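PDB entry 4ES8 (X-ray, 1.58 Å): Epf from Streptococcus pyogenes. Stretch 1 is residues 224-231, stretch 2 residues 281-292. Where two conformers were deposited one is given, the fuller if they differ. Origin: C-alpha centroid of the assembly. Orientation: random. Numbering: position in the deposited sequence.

Stretch 1 (224-231) VAYVGNKN
Stretch 2 281-292: QAKSLKNKEKLK

The stretch Val224-Asn231, which forms no regular helix or strand, packs against the end of a helix, Gln281-Ser284, and the segment that leads from it into the strand that begins at Lys290; together the two stretches bury 357 Å². Their CA atoms lie closest at Gly228 and Lys283 (4.4 Å) and at Val227 and Leu285 (5.2 Å).

A type II turn, Tyr226-Asn229, closed by Asn229 N to Tyr226 O (3.1 Å), shapes its middle. Val227 (-53/136) and Gly228 (70/4) occupy the turn's corners, the positive phi of the latter favouring glycine. Here Gly228 N donates to Ala282 O at 2.9 Å, the one hydrogen bond between the stretches, and Gly228 CA lies 3.3 Å from the same oxygen. Ala282 O also accepts a weak bond from Leu285 N (3.3 Å).

Ala282 and Leu285 both direct CB toward the first stretch. Ala282 CB sits 3.6 Å from Asn229 O and 3.9 Å from Lys230 CG, whose side chain is m, t, m, m. Leu285, extended at -59/138, adopts the mt rotamer, which brings CD1 within 3.6 Å of Tyr226 O. Val227 points sideways; with chi1 m, its CG1 lies 3.4 Å from Leu285 O and 3.6 Å from Asn287 N, packing on backbone more closely than on Leu285 CB (4.3 Å). Elsewhere in the contact, Ala225, with CB directed toward the other stretch, meets CD1 of Leu291, also mt, with that CB at 3.9 Å.

Two side chains brace their own stretch. Asn229, whose CB points away, with chi1 t and chi2 -40°, accepts at OD1 from Asn231 N (2.9 Å). A second type II turn, Lys286-Glu289, pairs Glu289 N with Lys286 O (3.0 Å), with Lys288 at positive phi (66/11). Glu289 is extended (t, t, chi3 0°), and its OE1 reaches back to accept from Lys286 N at 3.0 Å, spanning the turn a second time.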

# COMPACT_ATOMS: atom_id res chain seq x y z
N VAL A 224 22.33 1.98 23.65
CA VAL A 224 23.53 2.49 24.32
C VAL A 224 23.14 3.71 25.14
O VAL A 224 22.64 4.70 24.60
CB VAL A 224 24.68 2.80 23.32
CG1 VAL A 224 25.84 3.53 24.01
CG2 VAL A 224 25.18 1.52 22.65
N ALA A 225 23.33 3.61 26.47
CA ALA A 225 23.05 4.68 27.41
C ALA A 225 24.10 4.64 28.50
O ALA A 225 24.43 3.55 28.99
CB ALA A 225 21.66 4.51 28.02
N TYR A 226 24.61 5.81 28.88
CA TYR A 226 25.60 5.91 29.95
C TYR A 226 25.10 6.87 31.01
O TYR A 226 24.46 7.88 30.69
CB TYR A 226 26.97 6.38 29.39
CG TYR A 226 27.50 5.56 28.24
CD1 TYR A 226 27.68 4.18 28.36
CD2 TYR A 226 27.89 6.16 27.04
CE1 TYR A 226 28.20 3.42 27.31
CE2 TYR A 226 28.43 5.41 25.99
CZ TYR A 226 28.59 4.04 26.14
OH TYR A 226 29.09 3.30 25.10
N VAL A 227 25.39 6.57 32.29
CA VAL A 227 25.01 7.42 33.43
C VAL A 227 25.49 8.88 33.20
O VAL A 227 26.60 9.08 32.71
CB VAL A 227 25.55 6.86 34.77
CG1 VAL A 227 24.73 5.66 35.23
CG2 VAL A 227 27.03 6.47 34.67
N GLY A 228 24.63 9.86 33.48
CA GLY A 228 24.93 11.28 33.32
C GLY A 228 25.05 11.80 31.89
O GLY A 228 25.36 12.99 31.70
N ASN A 229 24.79 10.94 30.88
CA ASN A 229 24.88 11.28 29.47
C ASN A 229 23.47 11.42 28.86
O ASN A 229 22.65 10.51 28.97
CB ASN A 229 25.70 10.24 28.72
CG ASN A 229 26.16 10.65 27.34
OD1 ASN A 229 25.43 11.27 26.56
ND2 ASN A 229 27.38 10.29 26.98
N LYS A 230 23.19 12.59 28.26
CA LYS A 230 21.88 12.89 27.66
C LYS A 230 21.61 12.12 26.37
O LYS A 230 20.44 11.93 26.02
CB LYS A 230 21.77 14.40 27.35
CG LYS A 230 21.71 15.30 28.59
CD LYS A 230 21.65 16.80 28.24
CE LYS A 230 22.94 17.37 27.67
NZ LYS A 230 24.05 17.38 28.67
N ASN A 231 22.68 11.71 25.66
CA ASN A 231 22.58 11.04 24.37
C ASN A 231 22.38 9.53 24.51
O ASN A 231 23.28 8.84 25.00
CB ASN A 231 23.83 11.35 23.53
CG ASN A 231 24.27 12.80 23.57
OD1 ASN A 231 23.52 13.72 23.24
ND2 ASN A 231 25.50 13.03 24.02
N GLN A 281 16.95 13.80 33.73
CA GLN A 281 16.79 12.39 33.35
C GLN A 281 18.15 11.70 33.23
O GLN A 281 18.31 10.61 33.80
CB GLN A 281 16.02 12.27 32.03
CG GLN A 281 14.54 12.55 32.18
CD GLN A 281 13.85 12.57 30.83
OE1 GLN A 281 14.50 12.66 29.78
NE2 GLN A 281 12.54 12.51 30.84
N ALA A 282 19.14 12.32 32.55
CA ALA A 282 20.48 11.76 32.37
C ALA A 282 21.19 11.58 33.72
O ALA A 282 21.82 10.55 33.96
CB ALA A 282 21.32 12.66 31.47
N LYS A 283 21.08 12.60 34.59
CA LYS A 283 21.68 12.56 35.92
C LYS A 283 21.05 11.45 36.77
O LYS A 283 21.75 10.89 37.62
CB LYS A 283 21.49 13.93 36.59
CG LYS A 283 22.26 14.12 37.88
CD LYS A 283 21.79 15.38 38.58
CE LYS A 283 22.52 15.62 39.88
NZ LYS A 283 23.99 15.65 39.70
N SER A 284 19.75 11.15 36.54
CA SER A 284 18.98 10.15 37.30
C SER A 284 19.24 8.69 36.86
O SER A 284 18.88 7.78 37.61
CB SER A 284 17.49 10.44 37.20
OG SER A 284 17.16 11.67 37.83
N LEU A 285 19.86 8.45 35.67
CA LEU A 285 20.16 7.07 35.24
C LEU A 285 21.06 6.36 36.24
O LEU A 285 22.00 6.97 36.76
CB LEU A 285 20.85 7.04 33.86
CG LEU A 285 20.05 7.56 32.66
CD1 LEU A 285 20.95 7.63 31.45
CD2 LEU A 285 18.82 6.66 32.38
N LYS A 286 20.75 5.09 36.54
CA LYS A 286 21.54 4.31 37.47
C LYS A 286 22.42 3.30 36.74
O LYS A 286 22.06 2.82 35.66
CB LYS A 286 20.64 3.60 38.49
CG LYS A 286 20.06 4.58 39.50
CD LYS A 286 18.90 3.99 40.31
CE LYS A 286 17.66 3.74 39.48
NZ LYS A 286 16.48 3.44 40.34
N ASN A 287 23.57 2.97 37.33
CA ASN A 287 24.46 1.98 36.74
C ASN A 287 23.73 0.64 36.59
O ASN A 287 22.99 0.23 37.50
CB ASN A 287 25.73 1.81 37.58
CG ASN A 287 26.72 0.82 37.02
OD1 ASN A 287 26.92 0.71 35.80
ND2 ASN A 287 27.35 0.06 37.89
N LYS A 288 23.83 0.01 35.40
CA LYS A 288 23.19 -1.28 35.10
C LYS A 288 21.64 -1.21 35.09
O LYS A 288 20.99 -2.25 35.00
CB LYS A 288 23.68 -2.39 36.06
CG LYS A 288 25.17 -2.67 35.90
CD LYS A 288 25.63 -3.83 36.78
CE LYS A 288 27.10 -4.14 36.60
NZ LYS A 288 27.41 -4.68 35.24
N GLU A 289 21.05 0.01 35.12
CA GLU A 289 19.59 0.17 35.07
C GLU A 289 19.01 -0.41 33.79
O GLU A 289 19.55 -0.15 32.72
CB GLU A 289 19.19 1.65 35.16
CG GLU A 289 17.69 1.83 35.28
CD GLU A 289 17.18 3.22 35.59
OE1 GLU A 289 17.99 4.16 35.73
OE2 GLU A 289 15.94 3.35 35.72
N LYS A 290 17.92 -1.20 33.91
CA LYS A 290 17.26 -1.79 32.76
C LYS A 290 16.25 -0.80 32.20
O LYS A 290 15.17 -0.61 32.76
CB LYS A 290 16.56 -3.11 33.13
CG LYS A 290 17.51 -4.27 33.33
CD LYS A 290 16.75 -5.54 33.77
CE LYS A 290 16.02 -6.24 32.65
NZ LYS A 290 15.18 -7.36 33.16
N LEU A 291 16.60 -0.16 31.09
CA LEU A 291 15.67 0.74 30.42
C LEU A 291 14.78 -0.08 29.50
O LEU A 291 15.19 -1.15 29.04
CB LEU A 291 16.42 1.81 29.60
CG LEU A 291 17.46 2.65 30.38
CD1 LEU A 291 18.15 3.65 29.45
CD2 LEU A 291 16.82 3.41 31.56
N LYS A 292 13.58 0.42 29.22
CA LYS A 292 12.62 -0.28 28.36
C LYS A 292 12.36 0.53 27.11
O LYS A 292 12.22 1.76 27.16
CB LYS A 292 11.30 -0.51 29.11
CG LYS A 292 10.23 -1.25 28.31
CD LYS A 292 8.98 -1.58 29.15
CE LYS A 292 8.18 -0.35 29.57
NZ LYS A 292 6.92 -0.75 30.24